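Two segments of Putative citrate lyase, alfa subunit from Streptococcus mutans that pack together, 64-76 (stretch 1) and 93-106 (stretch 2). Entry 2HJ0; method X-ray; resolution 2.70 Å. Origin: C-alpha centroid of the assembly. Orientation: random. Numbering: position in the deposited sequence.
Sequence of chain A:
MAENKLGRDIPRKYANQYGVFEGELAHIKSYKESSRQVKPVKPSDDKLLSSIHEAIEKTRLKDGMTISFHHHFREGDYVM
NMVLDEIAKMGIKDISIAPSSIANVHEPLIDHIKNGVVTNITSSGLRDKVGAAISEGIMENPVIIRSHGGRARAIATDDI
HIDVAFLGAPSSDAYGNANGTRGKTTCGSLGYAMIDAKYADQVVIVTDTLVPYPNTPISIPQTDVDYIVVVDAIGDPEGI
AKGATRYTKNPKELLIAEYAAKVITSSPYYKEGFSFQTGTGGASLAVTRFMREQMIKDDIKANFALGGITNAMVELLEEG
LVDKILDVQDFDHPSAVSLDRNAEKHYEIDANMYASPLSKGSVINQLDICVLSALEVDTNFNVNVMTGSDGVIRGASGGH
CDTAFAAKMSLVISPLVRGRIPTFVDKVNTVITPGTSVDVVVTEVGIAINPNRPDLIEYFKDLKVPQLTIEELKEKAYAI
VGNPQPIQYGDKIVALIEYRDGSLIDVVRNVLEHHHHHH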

ATOM      1  N   GLY A  64      12.447  -8.018  26.045  1.00 26.00           N
ATOM      2  CA  GLY A  64      13.220  -8.471  24.906  1.00 25.33           C
ATOM      3  C   GLY A  64      12.619  -8.203  23.540  1.00 24.51           C
ATOM      4  O   GLY A  64      13.284  -8.400  22.523  1.00 25.54           O
HETATM    5  N   MSE A  65      11.372  -7.753  23.500  1.00 23.24           N
HETATM    6  CA  MSE A  65      10.729  -7.482  22.224  1.00 23.26           C
HETATM    7  C   MSE A  65      11.230  -6.197  21.585  1.00 22.38           C
HETATM    8  O   MSE A  65      11.917  -5.392  22.225  1.00 22.90           O
HETATM    9  CB  MSE A  65       9.217  -7.411  22.397  1.00 25.42           C
HETATM   10  CG  MSE A  65       8.634  -8.676  22.962  1.00 28.35           C
HETATM   11 SE   MSE A  65       6.740  -8.821  22.671  1.00 36.09          SE
HETATM   12  CE  MSE A  65       6.763 -10.369  21.515  1.00 32.30           C
ATOM     13  N   THR A  66      10.900  -6.013  20.310  1.00 19.25           N
ATOM     14  CA  THR A  66      11.316  -4.813  19.610  1.00 17.60           C
ATOM     15  C   THR A  66      10.119  -3.951  19.240  1.00 16.79           C
ATOM     16  O   THR A  66       9.116  -4.447  18.748  1.00 18.32           O
ATOM     17  CB  THR A  66      12.100  -5.134  18.333  1.00 17.59           C
ATOM     18  OG1 THR A  66      13.342  -5.756  18.685  1.00 18.81           O
ATOM     19  CG2 THR A  66      12.386  -3.850  17.559  1.00 16.52           C
ATOM     20  N   ILE A  67      10.231  -2.654  19.491  1.00 13.63           N
ATOM     21  CA  ILE A  67       9.167  -1.729  19.179  1.00 11.46           C
ATOM     22  C   ILE A  67       9.734  -0.610  18.312  1.00 11.49           C
ATOM     23  O   ILE A  67      10.941  -0.359  18.319  1.00 10.32           O
ATOM     24  CB  ILE A  67       8.558  -1.140  20.474  1.00 11.29           C
ATOM     25  CG1 ILE A  67       9.599  -0.308  21.224  1.00  9.68           C
ATOM     26  CG2 ILE A  67       8.063  -2.264  21.368  1.00 10.58           C
ATOM     27  CD1 ILE A  67       9.053   0.319  22.497  1.00  8.05           C
ATOM     28  N   SER A  68       8.862   0.066  17.565  1.00 11.40           N
ATOM     29  CA  SER A  68       9.292   1.161  16.691  1.00 10.06           C
ATOM     30  C   SER A  68       8.431   2.415  16.825  1.00  9.84           C
ATOM     31  O   SER A  68       7.332   2.380  17.393  1.00  8.84           O
ATOM     32  CB  SER A  68       9.281   0.701  15.233  1.00  9.46           C
ATOM     33  OG  SER A  68       8.022   0.155  14.875  1.00  8.64           O
ATOM     34  N   PHE A  69       8.952   3.513  16.278  1.00  8.57           N
ATOM     35  CA  PHE A  69       8.296   4.825  16.288  1.00  7.28           C
ATOM     36  C   PHE A  69       8.818   5.600  15.089  1.00  5.80           C
ATOM     37  O   PHE A  69       9.843   5.232  14.528  1.00  4.50           O
ATOM     38  CB  PHE A  69       8.654   5.637  17.540  1.00  6.98           C
ATOM     39  CG  PHE A  69       8.501   4.889  18.829  1.00  6.52           C
ATOM     40  CD1 PHE A  69       9.526   4.082  19.310  1.00  7.75           C
ATOM     41  CD2 PHE A  69       7.334   4.999  19.570  1.00  6.60           C
ATOM     42  CE1 PHE A  69       9.386   3.393  20.511  1.00  6.66           C
ATOM     43  CE2 PHE A  69       7.183   4.318  20.769  1.00  5.94           C
ATOM     44  CZ  PHE A  69       8.212   3.514  21.239  1.00  6.55           C
ATOM     45  N   HIS A  70       8.126   6.669  14.693  1.00  4.07           N
ATOM     46  CA  HIS A  70       8.612   7.468  13.579  1.00  3.88           C
ATOM     47  C   HIS A  70       8.957   8.865  14.091  1.00  4.10           C
ATOM     48  O   HIS A  70       8.577   9.226  15.202  1.00  2.59           O
ATOM     49  CB  HIS A  70       7.581   7.547  12.463  1.00  2.40           C
ATOM     50  CG  HIS A  70       6.391   8.381  12.796  1.00  1.75           C
ATOM     51  ND1 HIS A  70       5.157   7.835  13.069  1.00  2.99           N
ATOM     52  CD2 HIS A  70       6.260   9.720  12.953  1.00  1.00           C
ATOM     53  CE1 HIS A  70       4.316   8.800  13.391  1.00  3.34           C
ATOM     54  NE2 HIS A  70       4.960   9.953  13.329  1.00  4.25           N
ATOM     55  N   HIS A  71       9.688   9.644  13.299  1.00  5.27           N
ATOM     56  CA  HIS A  71      10.074  10.992  13.721  1.00  6.87           C
ATOM     57  C   HIS A  71       9.494  12.138  12.883  1.00  7.50           C
ATOM     58  O   HIS A  71      10.111  13.213  12.768  1.00  6.92           O
ATOM     59  CB  HIS A  71      11.603  11.119  13.743  1.00  6.05           C
ATOM     60  CG  HIS A  71      12.237  11.042  12.391  1.00  4.79           C
ATOM     61  ND1 HIS A  71      12.264   9.884  11.646  1.00  4.55           N
ATOM     62  CD2 HIS A  71      12.834  11.990  11.630  1.00  5.53           C
ATOM     63  CE1 HIS A  71      12.845  10.120  10.484  1.00  4.92           C
ATOM     64  NE2 HIS A  71      13.199  11.393  10.447  1.00  5.30           N
ATOM     65  N   HIS A  72       8.308  11.941  12.316  1.00  7.49           N
ATOM     66  CA  HIS A  72       7.731  13.000  11.491  1.00  9.38           C
ATOM     67  C   HIS A  72       7.353  14.254  12.267  1.00  8.83           C
ATOM     68  O   HIS A  72       7.216  15.327  11.685  1.00 10.15           O
ATOM     69  CB  HIS A  72       6.530  12.474  10.705  1.00  8.42           C
ATOM     70  CG  HIS A  72       6.907  11.719   9.473  1.00  8.14           C
ATOM     71  ND1 HIS A  72       6.645  10.376   9.311  1.00  9.94           N
ATOM     72  CD2 HIS A  72       7.510  12.124   8.331  1.00  8.75           C
ATOM     73  CE1 HIS A  72       7.067   9.985   8.122  1.00  9.92           C
ATOM     74  NE2 HIS A  72       7.593  11.028   7.504  1.00  9.63           N
ATOM     75  N   PHE A  73       7.199  14.126  13.577  1.00  9.79           N
ATOM     76  CA  PHE A  73       6.856  15.279  14.415  1.00 11.21           C
ATOM     77  C   PHE A  73       8.124  15.973  14.927  1.00 11.83           C
ATOM     78  O   PHE A  73       8.068  17.013  15.600  1.00  9.45           O
ATOM     79  CB  PHE A  73       5.999  14.851  15.605  1.00  9.39           C
ATOM     80  CG  PHE A  73       4.612  14.470  15.225  1.00  9.61           C
ATOM     81  CD1 PHE A  73       4.122  13.202  15.499  1.00  8.59           C
ATOM     82  CD2 PHE A  73       3.792  15.384  14.574  1.00 11.23           C
ATOM     83  CE1 PHE A  73       2.838  12.850  15.132  1.00  8.42           C
ATOM     84  CE2 PHE A  73       2.502  15.048  14.198  1.00 10.68           C
ATOM     85  CZ  PHE A  73       2.020  13.780  14.476  1.00 10.70           C
ATOM     86  N   ARG A  74       9.264  15.373  14.603  1.00 11.97           N
ATOM     87  CA  ARG A  74      10.553  15.892  15.002  1.00 12.50           C
ATOM     88  C   ARG A  74      10.621  16.314  16.458  1.00 13.09           C
ATOM     89  O   ARG A  74      10.203  15.559  17.328  1.00 14.06           O
ATOM     90  CB  ARG A  74      10.932  17.038  14.087  1.00 12.38           C
ATOM     91  CG  ARG A  74      11.037  16.565  12.672  1.00 15.21           C
ATOM     92  CD  ARG A  74      11.914  17.469  11.871  1.00 16.69           C
ATOM     93  NE  ARG A  74      11.111  18.419  11.131  1.00 19.41           N
ATOM     94  CZ  ARG A  74      11.614  19.427  10.440  1.00 20.76           C
ATOM     95  NH1 ARG A  74      10.794  20.254   9.788  1.00 20.81           N
ATOM     96  NH2 ARG A  74      12.932  19.598  10.416  1.00 20.00           N
ATOM     97  N   GLU A  75      11.141  17.512  16.726  1.00 13.52           N
ATOM     98  CA  GLU A  75      11.284  18.002  18.101  1.00 13.93           C
ATOM     99  C   GLU A  75       9.969  18.223  18.815  1.00 14.94           C
ATOM    100  O   GLU A  75       9.948  18.542  20.003  1.00 15.53           O
ATOM    101  CB  GLU A  75      12.085  19.300  18.134  1.00 13.47           C
ATOM    102  CG  GLU A  75      13.528  19.174  17.652  1.00 16.91           C
ATOM    103  CD  GLU A  75      14.392  18.251  18.524  1.00 17.54           C
ATOM    104  OE1 GLU A  75      14.052  18.030  19.710  1.00 14.40           O
ATOM    105  OE2 GLU A  75      15.422  17.768  18.007  1.00 19.01           O
ATOM    106  N   GLY A  76       8.872  18.064  18.089  1.00 16.12           N
ATOM    107  CA  GLY A  76       7.576  18.249  18.699  1.00 16.18           C
ATOM    108  C   GLY A  76       6.947  16.926  19.080  1.00 17.83           C
ATOM    109  O   GLY A  76       5.817  16.908  19.570  1.00 19.03           O
TER
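Stretch 2, residues 93-106: KDISIAPSSIANVH

The most unusual feature of this contact lies where the strands give way to loop: His71 ND1 sits 2.5 Å from Ser100 OG, a very short hydrogen bond that is nearly straight at 170°, with the donor left open by the geometry. The same imidazole is covered by Ser101, whose CB stands 3.4 Å from the ring centroid and only 10° off the ring normal, a CH-pi contact over the face. Ser100 OG, by contrast, lies at the ring edge, near its plane, where a nitrogen lone pair or N-H can meet it.

Before this point stretch 2 runs alongside stretch 1 as a parallel strand. The axes of 66-69 and 95-99 approach to 4.4 Å, and their N-to-C directions differ by 24° (signed crossing angle -24°). The register is one to one with an offset of 30: CA of Thr66 is 4.4 Å from CA of Ser96, and CA of Ile67 is 5.4 Å from CA of Ile97. Extended backbone angles, such as -126/158 at Ile67 and -95/133 at Ile97, allow the alternating bonds of a parallel ladder. Ser96 N donates to Met65 O (2.8 Å, 171°), Ile67 N to Ser96 O (2.9 Å, 162°), and Ala98 N to Ile67 O (2.8 Å, 136°). Farther along, Ser100 N reaches Phe69 O at 2.9 Å and 158°. At the other end, Gly64 N to Asp94 O is 2.9 Å, but its 121° angle makes the bond weak.

The side chains alternate between the sheet faces. Thr66, Ser96 and Ala98 share one, with Thr66 OG1 3.1 Å from Ser96 CB and Thr66 CG2 4.1 Å from Ala98 CB. Ile67, Phe69 and Ile97 share the other. There Phe69 CE1 packs 4.0 Å from Ile97 CG1, which meets the ring at its edge. Ile67 CD1 extends back to Ile95 CG2 at 3.7 Å, adding a second apolar contact.

Beyond the ladder, stretch 1 folds through a type I turn from His71 to Arg74, supported by Arg74 N to His71 O at 3.0 Å, and then meets stretch 2 again through Glu75. Its carboxylate accepts two backbone amides: Val105 N donates to Glu75 OE1 (2.9 Å, 135°) and Asn104 N to Glu75 OE2 (3.0 Å, 168°). Ala103 CB also touches Glu75 OE2 at 3.3 Å. Altogether the two stretches bury 947 Å², both sides summed.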

ATOM      1  N   LYS A  93      11.272  -4.309  30.752  1.00 24.73           N
ATOM      2  CA  LYS A  93      12.656  -3.962  30.447  1.00 24.16           C
ATOM      3  C   LYS A  93      13.260  -4.784  29.317  1.00 22.56           C
ATOM      4  O   LYS A  93      12.611  -5.671  28.761  1.00 21.48           O
ATOM      5  CB  LYS A  93      13.539  -4.103  31.695  1.00 26.23           C
ATOM      6  CG  LYS A  93      13.290  -3.053  32.780  1.00 28.75           C
ATOM      7  CD  LYS A  93      14.426  -3.022  33.810  1.00 30.89           C
ATOM      8  CE  LYS A  93      14.226  -1.910  34.833  1.00 31.84           C
ATOM      9  NZ  LYS A  93      15.372  -1.804  35.791  1.00 34.00           N
ATOM     10  N   ASP A  94      14.509  -4.461  28.984  1.00 21.11           N
ATOM     11  CA  ASP A  94      15.247  -5.139  27.924  1.00 20.00           C
ATOM     12  C   ASP A  94      14.506  -4.994  26.596  1.00 19.07           C
ATOM     13  O   ASP A  94      14.427  -5.940  25.804  1.00 19.17           O
ATOM     14  CB  ASP A  94      15.425  -6.617  28.287  1.00 21.44           C
ATOM     15  CG  ASP A  94      16.399  -7.344  27.367  1.00 23.13           C
ATOM     16  OD1 ASP A  94      17.497  -6.797  27.092  1.00 21.95           O
ATOM     17  OD2 ASP A  94      16.066  -8.478  26.936  1.00 24.08           O
ATOM     18  N   ILE A  95      13.958  -3.801  26.368  1.00 16.72           N
ATOM     19  CA  ILE A  95      13.221  -3.519  25.145  1.00 15.09           C
ATOM     20  C   ILE A  95      14.155  -3.018  24.070  1.00 14.59           C
ATOM     21  O   ILE A  95      15.080  -2.255  24.340  1.00 13.19           O
ATOM     22  CB  ILE A  95      12.111  -2.462  25.368  1.00 14.67           C
ATOM     23  CG1 ILE A  95      10.995  -3.072  26.219  1.00 13.19           C
ATOM     24  CG2 ILE A  95      11.544  -1.986  24.030  1.00 13.27           C
ATOM     25  CD1 ILE A  95      10.428  -4.337  25.630  1.00  8.61           C
ATOM     26  N   SER A  96      13.914  -3.471  22.845  1.00 14.15           N
ATOM     27  CA  SER A  96      14.733  -3.067  21.710  1.00 12.64           C
ATOM     28  C   SER A  96      14.001  -1.952  20.963  1.00 11.85           C
ATOM     29  O   SER A  96      12.900  -2.145  20.460  1.00 11.79           O
ATOM     30  CB  SER A  96      14.964  -4.271  20.803  1.00 10.91           C
ATOM     31  OG  SER A  96      16.082  -4.037  19.989  1.00 10.67           O
ATOM     32  N   ILE A  97      14.627  -0.790  20.889  1.00 10.84           N
ATOM     33  CA  ILE A  97      14.016   0.364  20.254  1.00 11.25           C
ATOM     34  C   ILE A  97      14.429   0.515  18.769  1.00 10.71           C
ATOM     35  O   ILE A  97      15.608   0.393  18.411  1.00 11.36           O
ATOM     36  CB  ILE A  97      14.394   1.628  21.097  1.00 13.21           C
ATOM     37  CG1 ILE A  97      13.341   2.715  20.999  1.00 13.30           C
ATOM     38  CG2 ILE A  97      15.712   2.227  20.601  1.00 15.71           C
ATOM     39  CD1 ILE A  97      13.775   3.964  21.739  1.00 12.35           C
ATOM     40  N   ALA A  98      13.451   0.751  17.900  1.00  9.36           N
ATOM     41  CA  ALA A  98      13.740   0.910  16.480  1.00  8.46           C
ATOM     42  C   ALA A  98      13.039   2.127  15.863  1.00  8.40           C
ATOM     43  O   ALA A  98      12.247   1.999  14.927  1.00  7.12           O
ATOM     44  CB  ALA A  98      13.365  -0.362  15.720  1.00  6.30           C
ATOM     45  N   PRO A  99      13.313   3.331  16.397  1.00  9.00           N
ATOM     46  CA  PRO A  99      12.700   4.559  15.872  1.00  8.65           C
ATOM     47  C   PRO A  99      13.337   4.962  14.539  1.00  8.90           C
ATOM     48  O   PRO A  99      14.533   4.754  14.335  1.00  8.28           O
ATOM     49  CB  PRO A  99      12.990   5.580  16.969  1.00  8.19           C
ATOM     50  CG  PRO A  99      14.333   5.133  17.475  1.00  8.61           C
ATOM     51  CD  PRO A  99      14.178   3.630  17.557  1.00  8.24           C
ATOM     52  N   SER A 100      12.545   5.521  13.627  1.00  9.40           N
ATOM     53  CA  SER A 100      13.084   5.967  12.347  1.00  7.76           C
ATOM     54  C   SER A 100      14.208   6.983  12.596  1.00  8.71           C
ATOM     55  O   SER A 100      15.136   7.077  11.799  1.00 11.38           O
ATOM     56  CB  SER A 100      11.984   6.567  11.479  1.00  5.55           C
ATOM     57  OG  SER A 100      11.310   7.615  12.138  1.00  5.94           O
ATOM     58  N   SER A 101      14.124   7.742  13.692  1.00  8.07           N
ATOM     59  CA  SER A 101      15.186   8.679  14.061  1.00  9.50           C
ATOM     60  C   SER A 101      14.908   9.254  15.438  1.00  8.96           C
ATOM     61  O   SER A 101      13.780   9.207  15.904  1.00  7.83           O
ATOM     62  CB  SER A 101      15.346   9.795  13.027  1.00 10.75           C
ATOM     63  OG  SER A 101      16.630  10.414  13.137  1.00 11.69           O
ATOM     64  N   ILE A 102      15.934   9.790  16.093  1.00  9.85           N
ATOM     65  CA  ILE A 102      15.786  10.319  17.453  1.00 11.15           C
ATOM     66  C   ILE A 102      16.093  11.812  17.559  1.00 11.32           C
ATOM     67  O   ILE A 102      17.137  12.272  17.100  1.00 12.77           O
ATOM     68  CB  ILE A 102      16.708   9.506  18.434  1.00 11.38           C
ATOM     69  CG1 ILE A 102      16.178   8.073  18.573  1.00 11.02           C
ATOM     70  CG2 ILE A 102      16.746  10.146  19.799  1.00 11.42           C
ATOM     71  CD1 ILE A 102      17.124   7.133  19.255  1.00 11.55           C
ATOM     72  N   ALA A 103      15.192  12.572  18.171  1.00 11.97           N
ATOM     73  CA  ALA A 103      15.403  14.017  18.324  1.00 13.29           C
ATOM     74  C   ALA A 103      15.827  14.377  19.759  1.00 13.32           C
ATOM     75  O   ALA A 103      15.929  13.497  20.608  1.00 13.03           O
ATOM     76  CB  ALA A 103      14.120  14.775  17.943  1.00 12.64           C
ATOM     77  N   ASN A 104      16.080  15.663  20.021  1.00 13.63           N
ATOM     78  CA  ASN A 104      16.494  16.119  21.352  1.00 14.37           C
ATOM     79  C   ASN A 104      15.381  16.039  22.396  1.00 15.84           C
ATOM     80  O   ASN A 104      15.634  15.828  23.586  1.00 16.58           O
ATOM     81  CB  ASN A 104      17.012  17.560  21.328  1.00 13.85           C
ATOM     82  CG  ASN A 104      18.321  17.715  20.565  1.00 17.09           C
ATOM     83  OD1 ASN A 104      19.314  17.021  20.818  1.00 16.93           O
ATOM     84  ND2 ASN A 104      18.326  18.648  19.627  1.00 19.56           N
ATOM     85  N   VAL A 105      14.140  16.204  21.968  1.00 16.88           N
ATOM     86  CA  VAL A 105      13.029  16.164  22.902  1.00 16.92           C
ATOM     87  C   VAL A 105      12.922  14.762  23.475  1.00 17.88           C
ATOM     88  O   VAL A 105      12.209  14.534  24.452  1.00 17.33           O
ATOM     89  CB  VAL A 105      11.711  16.539  22.196  1.00 17.79           C
ATOM     90  CG1 VAL A 105      11.346  15.469  21.165  1.00 18.20           C
ATOM     91  CG2 VAL A 105      10.604  16.708  23.219  1.00 16.76           C
ATOM     92  N   HIS A 106      13.635  13.826  22.853  1.00 17.54           N
ATOM     93  CA  HIS A 106      13.633  12.444  23.298  1.00 18.56           C
ATOM     94  C   HIS A 106      14.625  12.209  24.438  1.00 19.07           C
ATOM     95  O   HIS A 106      15.040  11.082  24.676  1.00 18.89           O
ATOM     96  CB  HIS A 106      13.956  11.517  22.119  1.00 18.06           C
ATOM     97  CG  HIS A 106      12.868  11.449  21.090  1.00 18.33           C
ATOM     98  ND1 HIS A 106      13.125  11.391  19.735  1.00 16.26           N
ATOM     99  CD2 HIS A 106      11.520  11.416  21.221  1.00 16.83           C
ATOM    100  CE1 HIS A 106      11.980  11.329  19.078  1.00 16.93           C
ATOM    101  NE2 HIS A 106      10.992  11.343  19.955  1.00 17.01           N
TER